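Local coordinates for CRISPR protein (Archaeoglobus fulgidus, PDB 4MJK) that probably serves as the Cas5 subunit of a type I-A CRISPR Cascade complex, helping to hold the crRNA during interference, at the interface of chains A and B. Residues are numbered along the deposited sequence; one frame, centred on the assembly and turned at random. Chains: chain A/B, CRISPR protein.

Contact 1: the interface of chains A and B. Residues chain A 81, 84, 117; chain B 12, 117-119.
The phenol ring of A:Tyr81 meets chain B along its hydroxyl edge, where the carbonyl oxygen of B:Leu118 lies in the ring plane. One face of the same ring is capped from within chain A by CD1 of A:Ile84, 3.8 Å above the plane and over the ring centre, which should restrict tilting of the phenol. The hydroxyl OH of A:Tyr81 donates a hydrogen bond to the main-chain O of B:Leu118 at 3.1 Å. The C=O...OH angle is 153° and the donor is tilted 25° from the carbonyl plane. CG2 of B:Ile117 sits beyond the hydroxyl end of the ring, on the side of its plane that A:Ile84 caps, 4.0 Å from CZ of A:Tyr81. At chi1 -57° B:Ile117 holds CG2 anti to its backbone N, on the side where CD1 of A:Ile84 meets it at 4.0 Å, the two side chains crossing at about a right angle. A:Ile117 points its CD1 tip to tip at B:Ile117, but the modelled separation there is too short to be trusted. The same methyl CD1 of A:Ile117 also packs against CB of B:Trp12 at 3.9 Å, at the base of that side chain. Replacing A:Tyr81 by a phenylalanine would probably leave the B:Leu118 carbonyl without this donor. The patch joins helix 81-87 and strand 115-120 of chain A to strand 115-120 of chain B and the loop carrying B:Trp12.

Contact 2: the interface of chains A and B. Residues chain A 85, 106, 110-112; chain B 120, 122-123.
A:Lys106 starts with CG between its backbone N and carbonyl carbon (chi1 43°) and bends again at chi3 (70°), a course that carries its chain past the carboxylate of B:Asp123 at about a right angle. From the same chain, A:Ser110 has OG anti to the backbone N (chi1 160°) and presents its hydroxyl to the same acid. The ammonium NZ of A:Lys106 forms a salt bridge with OD1 of B:Asp123 at 3.0 Å, approaching from well above the carboxylate plane. NZ also donates to the main-chain O of B:Ser120 at 3.1 Å, in the carbonyl plane, and thus ties the lysine to two points of chain B. The other carboxylate oxygen, OD2 of B:Asp123, accepts a bond from OG of A:Ser110 at 2.6 Å on its anti side, somewhat out of the carboxylate plane. That hydroxyl is itself positioned by the backbone N of A:Ala112, which donates to OG of A:Ser110 at 2.9 Å. The side chain of A:Asn85 runs towards B:Asp123 from the opposite direction; its direct bond to OD1 of B:Asp123 is weak, but a water lies 3.0 Å from ND2 of A:Asn85 and 2.7 Å from OD2 of B:Asp123. Beside these bonds, CD of A:Pro111 packs on CB of B:Asp123 at 3.8 Å. B:Asp123 buries 113 Å², and the patch gives the deposited pair a polar clasp, which may not serve Cascade assembly.

Contact 3: the interface of chains A and B. Residues chain A 120-123; chain B 111.
B:Pro111 sets its pyrrolidine ring against the segment A:Ser120 to A:Asp123, where strand 115-120 of this Cas5-family protein ends and runs into a loop, and hides 77 Å² of its surface there. The proline side chain crosses that of A:Asp123 obliquely, and its ring carbons face main-chain oxygens of the segment as well as the acid. CB makes the nearer approach, 3.4 Å from the backbone O of A:Asn122. The same CB lies 3.6 Å from the carboxylate oxygen OD1 of A:Asp123, and CA of B:Pro111 is 3.7 Å from that OD1, which places the acid along the CA-CB side of the ring. Further round the ring, CG stands 4.0 Å from the carbonyl O of A:Leu121, so that neighbouring ring carbons meet successive peptides. The shape of the segment is supported from within chain A: OG of A:Ser120 donates to O of A:Asn122 at 2.9 Å, rising above the carbonyl plane at a C=O...OG angle of 115°. In return the backbone N of A:Asn122 donates to OG of A:Ser120 at 3.2 Å. With OG anti to its backbone N (chi1 -178°), A:Ser120 extends the hydroxyl towards these two main-chain groups, making it a second-shell support for the carbonyl that B:Pro111 touches.

Contact 1: the interface of chains A and B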
ATOM      1  N   TYR A  81      -4.482  -8.237  -2.748  1.00 13.75           N
ATOM      2  CA  TYR A  81      -3.283  -9.040  -2.532  1.00 14.95           C
ATOM      3  C   TYR A  81      -3.486 -10.441  -3.094  1.00 18.13           C
ATOM      4  O   TYR A  81      -2.529 -11.127  -3.451  1.00 18.42           O
ATOM      5  CB  TYR A  81      -2.844  -9.050  -1.068  1.00 16.56           C
ATOM      6  CG  TYR A  81      -1.674  -8.119  -0.836  1.00 15.17           C
ATOM      7  CD1 TYR A  81      -1.877  -6.816  -0.412  1.00 16.10           C
ATOM      8  CD2 TYR A  81      -0.365  -8.536  -1.081  1.00 18.39           C
ATOM      9  CE1 TYR A  81      -0.812  -5.954  -0.217  1.00 15.82           C
ATOM     10  CE2 TYR A  81       0.717  -7.678  -0.888  1.00 16.54           C
ATOM     11  CZ  TYR A  81       0.479  -6.388  -0.459  1.00 19.88           C
ATOM     12  OH  TYR A  81       1.524  -5.520  -0.248  1.00 19.18           O
ATOM     13  N   ILE A  84      -2.156 -10.013  -6.474  1.00 17.09           N
ATOM     14  CA  ILE A  84      -0.712  -9.906  -6.377  1.00 19.04           C
ATOM     15  C   ILE A  84      -0.039 -11.264  -6.157  1.00 22.30           C
ATOM     16  O   ILE A  84       0.935 -11.603  -6.840  1.00 20.15           O
ATOM     17  CB  ILE A  84      -0.319  -8.954  -5.238  1.00 18.29           C
ATOM     18  CG1 ILE A  84      -0.603  -7.502  -5.638  1.00 16.87           C
ATOM     19  CG2 ILE A  84       1.162  -9.151  -4.866  1.00 19.14           C
ATOM     20  CD1 ILE A  84      -0.841  -6.563  -4.436  1.00 18.72           C
ATOM     21  N   ILE A 117      -4.454  -2.966  -2.341  1.00  8.56           N
ATOM     22  CA  ILE A 117      -3.761  -1.734  -2.699  1.00  8.65           C
ATOM     23  C   ILE A 117      -4.651  -0.930  -3.658  1.00 10.53           C
ATOM     24  O   ILE A 117      -5.332  -1.500  -4.499  1.00  9.52           O
ATOM     25  CB  ILE A 117      -2.375  -2.061  -3.349  1.00 11.59           C
ATOM     26  CG1 ILE A 117      -1.418  -2.607  -2.280  1.00 13.48           C
ATOM     27  CG2 ILE A 117      -1.776  -0.836  -4.048  1.00 13.04           C
ATOM     28  CD1 ILE A 117      -0.127  -3.145  -2.852  1.00 16.74           C
TER
ATOM     29  N   TRP B  12       3.060  -1.913   2.271  1.00  9.82           N
ATOM     30  CA  TRP B  12       2.682  -2.444   0.968  1.00 11.27           C
ATOM     31  C   TRP B  12       3.846  -2.552  -0.023  1.00 11.81           C
ATOM     32  O   TRP B  12       3.780  -3.339  -0.965  1.00 11.40           O
ATOM     33  CB  TRP B  12       1.570  -1.581   0.340  1.00 11.62           C
ATOM     34  CG  TRP B  12       2.013  -0.161   0.085  1.00 10.91           C
ATOM     35  CD1 TRP B  12       1.904   0.892   0.940  1.00  7.82           C
ATOM     36  CD2 TRP B  12       2.671   0.344  -1.093  1.00 11.36           C
ATOM     37  NE1 TRP B  12       2.443   2.027   0.369  1.00 10.26           N
ATOM     38  CE2 TRP B  12       2.923   1.714  -0.877  1.00 10.29           C
ATOM     39  CE3 TRP B  12       3.071  -0.234  -2.309  1.00 12.11           C
ATOM     40  CZ2 TRP B  12       3.543   2.523  -1.833  1.00 11.73           C
ATOM     41  CZ3 TRP B  12       3.691   0.574  -3.260  1.00 10.92           C
ATOM     42  CH2 TRP B  12       3.930   1.936  -3.010  1.00 10.72           C
ATOM     43  N   ILE B 117       5.619  -3.550  -5.310  1.00 10.61           N
ATOM     44  CA  ILE B 117       4.885  -4.123  -4.193  1.00 10.88           C
ATOM     45  C   ILE B 117       5.773  -5.151  -3.512  1.00 12.58           C
ATOM     46  O   ILE B 117       6.544  -5.827  -4.181  1.00 11.55           O
ATOM     47  CB  ILE B 117       3.623  -4.841  -4.696  1.00 11.04           C
ATOM     48  CG1 ILE B 117       2.755  -3.874  -5.496  1.00 16.27           C
ATOM     49  CG2 ILE B 117       2.865  -5.479  -3.552  1.00 15.24           C
ATOM     50  CD1 ILE B 117       2.342  -2.669  -4.747  1.00 15.33           C
ATOM     51  N   LEU B 118       5.679  -5.259  -2.188  1.00 10.89           N
ATOM     52  CA  LEU B 118       6.357  -6.334  -1.468  1.00 10.55           C
ATOM     53  C   LEU B 118       5.310  -7.309  -0.931  1.00 16.38           C
ATOM     54  O   LEU B 118       4.292  -6.898  -0.342  1.00 16.63           O
ATOM     55  CB  LEU B 118       7.217  -5.774  -0.320  1.00 13.71           C
ATOM     56  CG  LEU B 118       8.409  -4.892  -0.734  1.00 12.36           C
ATOM     57  CD1 LEU B 118       8.961  -4.111   0.460  1.00 13.83           C
ATOM     58  CD2 LEU B 118       9.513  -5.720  -1.422  1.00 10.85           C
ATOM     59  N   SER B 119       5.537  -8.599  -1.144  1.00 14.89           N
ATOM     60  CA  SER B 119       4.601  -9.599  -0.652  1.00 16.71           C
ATOM     61  C   SER B 119       5.312 -10.621   0.220  1.00 15.11           C
ATOM     62  O   SER B 119       6.346 -11.145  -0.160  1.00 12.46           O
ATOM     63  CB  SER B 119       3.911 -10.305  -1.821  1.00 21.15           C
ATOM     64  OG  SER B 119       3.032 -11.303  -1.324  1.00 26.89           O
TER

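Contact 2: the interface of chains A and B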
ATOM      1  N   ASN A  85      -0.546 -12.032  -5.195  1.00 17.11           N
ATOM      2  CA  ASN A  85       0.070 -13.309  -4.857  1.00 24.06           C
ATOM      3  C   ASN A  85      -0.127 -14.309  -5.994  1.00 26.81           C
ATOM      4  O   ASN A  85       0.691 -15.202  -6.189  1.00 27.38           O
ATOM      5  CB  ASN A  85      -0.423 -13.828  -3.499  1.00 23.82           C
ATOM      6  CG  ASN A  85       0.117 -12.997  -2.344  1.00 29.87           C
ATOM      7  OD1 ASN A  85       1.131 -12.316  -2.491  1.00 28.68           O
ATOM      8  ND2 ASN A  85      -0.555 -13.035  -1.198  1.00 31.15           N
ATOM      9  N   LYS A 106      -2.776 -19.797   2.847  1.00 34.95           N
ATOM     10  CA  LYS A 106      -3.060 -18.359   2.941  1.00 39.18           C
ATOM     11  C   LYS A 106      -4.397 -17.961   2.302  1.00 35.93           C
ATOM     12  O   LYS A 106      -4.810 -16.807   2.375  1.00 36.59           O
ATOM     13  CB  LYS A 106      -1.890 -17.498   2.420  1.00 40.32           C
ATOM     14  CG  LYS A 106      -1.247 -17.975   1.124  1.00 43.82           C
ATOM     15  CD  LYS A 106      -0.301 -16.919   0.532  1.00 40.35           C
ATOM     16  CE  LYS A 106       0.951 -16.739   1.374  1.00 36.52           C
ATOM     17  NZ  LYS A 106       1.851 -15.679   0.818  1.00 36.17           N
ATOM     18  N   SER A 110      -5.825 -15.830   6.305  1.00 28.83           N
ATOM     19  CA  SER A 110      -4.515 -15.196   6.183  1.00 24.19           C
ATOM     20  C   SER A 110      -4.453 -13.893   6.979  1.00 24.38           C
ATOM     21  O   SER A 110      -5.458 -13.186   7.101  1.00 23.44           O
ATOM     22  CB  SER A 110      -4.212 -14.895   4.718  1.00 29.54           C
ATOM     23  OG  SER A 110      -3.200 -13.903   4.612  1.00 28.81           O
ATOM     24  N   PRO A 111      -3.269 -13.568   7.524  1.00 25.31           N
ATOM     25  CA  PRO A 111      -3.054 -12.274   8.191  1.00 24.10           C
ATOM     26  C   PRO A 111      -3.378 -11.098   7.266  1.00 21.01           C
ATOM     27  O   PRO A 111      -3.687 -10.006   7.735  1.00 20.67           O
ATOM     28  CB  PRO A 111      -1.545 -12.262   8.481  1.00 27.72           C
ATOM     29  CG  PRO A 111      -1.102 -13.678   8.399  1.00 27.28           C
ATOM     30  CD  PRO A 111      -2.051 -14.396   7.480  1.00 26.50           C
ATOM     31  N   ALA A 112      -3.276 -11.321   5.964  1.00 19.77           N
ATOM     32  CA  ALA A 112      -3.457 -10.258   4.978  1.00 22.29           C
ATOM     33  C   ALA A 112      -4.825 -10.371   4.301  1.00 18.44           C
ATOM     34  O   ALA A 112      -5.002  -9.942   3.154  1.00 16.80           O
ATOM     35  CB  ALA A 112      -2.337 -10.312   3.930  1.00 20.93           C
TER
ATOM     36  N   SER B 120       4.743 -10.932   1.375  1.00 15.34           N
ATOM     37  CA  SER B 120       5.418 -11.830   2.304  1.00 18.40           C
ATOM     38  C   SER B 120       5.098 -13.299   2.038  1.00 20.70           C
ATOM     39  O   SER B 120       3.976 -13.655   1.678  1.00 17.95           O
ATOM     40  CB  SER B 120       5.051 -11.468   3.728  1.00 19.95           C
ATOM     41  OG  SER B 120       3.645 -11.447   3.850  1.00 29.87           O
ATOM     42  N   ASN B 122       4.881 -15.571   4.220  1.00 21.85           N
ATOM     43  CA  ASN B 122       3.922 -15.954   5.255  1.00 26.08           C
ATOM     44  C   ASN B 122       2.745 -14.977   5.420  1.00 27.28           C
ATOM     45  O   ASN B 122       2.033 -15.035   6.428  1.00 25.18           O
ATOM     46  CB  ASN B 122       4.633 -16.096   6.602  1.00 23.43           C
ATOM     47  CG  ASN B 122       5.395 -14.844   6.972  1.00 28.06           C
ATOM     48  OD1 ASN B 122       5.251 -13.826   6.309  1.00 27.29           O
ATOM     49  ND2 ASN B 122       6.211 -14.911   8.017  1.00 23.57           N
ATOM     50  N   ASP B 123       2.546 -14.085   4.447  1.00 23.48           N
ATOM     51  CA  ASP B 123       1.459 -13.094   4.495  1.00 26.05           C
ATOM     52  C   ASP B 123       1.503 -12.164   5.712  1.00 25.50           C
ATOM     53  O   ASP B 123       0.539 -11.433   5.990  1.00 24.08           O
ATOM     54  CB  ASP B 123       0.079 -13.753   4.363  1.00 28.80           C
ATOM     55  CG  ASP B 123      -0.403 -13.798   2.921  1.00 35.06           C
ATOM     56  OD1 ASP B 123       0.380 -13.408   2.020  1.00 33.25           O
ATOM     57  OD2 ASP B 123      -1.556 -14.228   2.683  1.00 37.12           O
TER
HETATM   58  O   HOH W   1      -2.946 -13.996   0.380  1.00 39.38           O

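Contact 3: the interface of chains A and B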
ATOM      1  N   SER A 120      -3.197   4.367  -8.085  1.00 13.34           N
ATOM      2  CA  SER A 120      -3.614   5.559  -8.786  1.00 15.28           C
ATOM      3  C   SER A 120      -3.290   5.473 -10.277  1.00 18.32           C
ATOM      4  O   SER A 120      -2.250   4.935 -10.682  1.00 15.33           O
ATOM      5  CB  SER A 120      -2.953   6.788  -8.180  1.00 16.67           C
ATOM      6  OG  SER A 120      -3.406   7.952  -8.846  1.00 21.86           O
ATOM      7  N   LEU A 121      -4.187   6.021 -11.089  1.00 16.25           N
ATOM      8  CA  LEU A 121      -3.998   6.080 -12.531  1.00 15.86           C
ATOM      9  C   LEU A 121      -3.392   7.417 -12.961  1.00 19.85           C
ATOM     10  O   LEU A 121      -3.137   7.635 -14.142  1.00 20.71           O
ATOM     11  CB  LEU A 121      -5.331   5.859 -13.254  1.00 17.68           C
ATOM     12  CG  LEU A 121      -5.923   4.484 -12.955  1.00 19.28           C
ATOM     13  CD1 LEU A 121      -7.351   4.356 -13.486  1.00 20.91           C
ATOM     14  CD2 LEU A 121      -5.011   3.382 -13.500  1.00 20.38           C
ATOM     15  N   ASN A 122      -3.179   8.314 -12.013  1.00 17.52           N
ATOM     16  CA  ASN A 122      -2.488   9.562 -12.319  1.00 20.48           C
ATOM     17  C   ASN A 122      -1.511   9.869 -11.190  1.00 22.15           C
ATOM     18  O   ASN A 122      -1.216   8.992 -10.380  1.00 22.00           O
ATOM     19  CB  ASN A 122      -3.480  10.711 -12.577  1.00 20.55           C
ATOM     20  CG  ASN A 122      -4.322  11.053 -11.358  1.00 22.88           C
ATOM     21  OD1 ASN A 122      -4.097  10.537 -10.265  1.00 21.36           O
ATOM     22  ND2 ASN A 122      -5.301  11.933 -11.544  1.00 24.52           N
ATOM     23  N   ASP A 123      -1.001  11.093 -11.111  1.00 23.45           N
ATOM     24  CA  ASP A 123       0.028  11.364 -10.103  1.00 27.96           C
ATOM     25  C   ASP A 123      -0.548  11.739  -8.746  1.00 27.05           C
ATOM     26  O   ASP A 123       0.193  12.065  -7.823  1.00 31.92           O
ATOM     27  CB  ASP A 123       1.034  12.429 -10.572  1.00 33.08           C
ATOM     28  CG  ASP A 123       2.250  11.822 -11.263  1.00 40.75           C
ATOM     29  OD1 ASP A 123       2.069  11.051 -12.229  1.00 40.67           O
ATOM     30  OD2 ASP A 123       3.395  12.112 -10.836  1.00 49.57           O
TER
ATOM     31  N   PRO B 111       2.801   7.073 -13.990  1.00 24.25           N
ATOM     32  CA  PRO B 111       2.702   7.449 -12.575  1.00 27.51           C
ATOM     33  C   PRO B 111       3.314   6.402 -11.635  1.00 24.24           C
ATOM     34  O   PRO B 111       3.482   6.680 -10.446  1.00 23.22           O
ATOM     35  CB  PRO B 111       1.182   7.528 -12.339  1.00 27.40           C
ATOM     36  CG  PRO B 111       0.603   6.555 -13.331  1.00 28.88           C
ATOM     37  CD  PRO B 111       1.493   6.694 -14.555  1.00 28.78           C
TER

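Contact 1 lies between the other two: the C-alpha centres of contacts 1 and 2 are about 10 Å apart, those of contacts 1 and 3 about 17 Å, and those of contacts 2 and 3 about 26 Å. Helix 81-87 of chain A serves contacts 1 and 2, and strand 115-120 links all three. Contacts 2 and 3 pair the same regions with the chains exchanged, residue 111 of one copy against 122-123 of the other, yet residue 123 has a different backbone conformation in the two copies and the contacts described differ. This agrees with an inexact two-fold, and the pair may be a feature of the crystal.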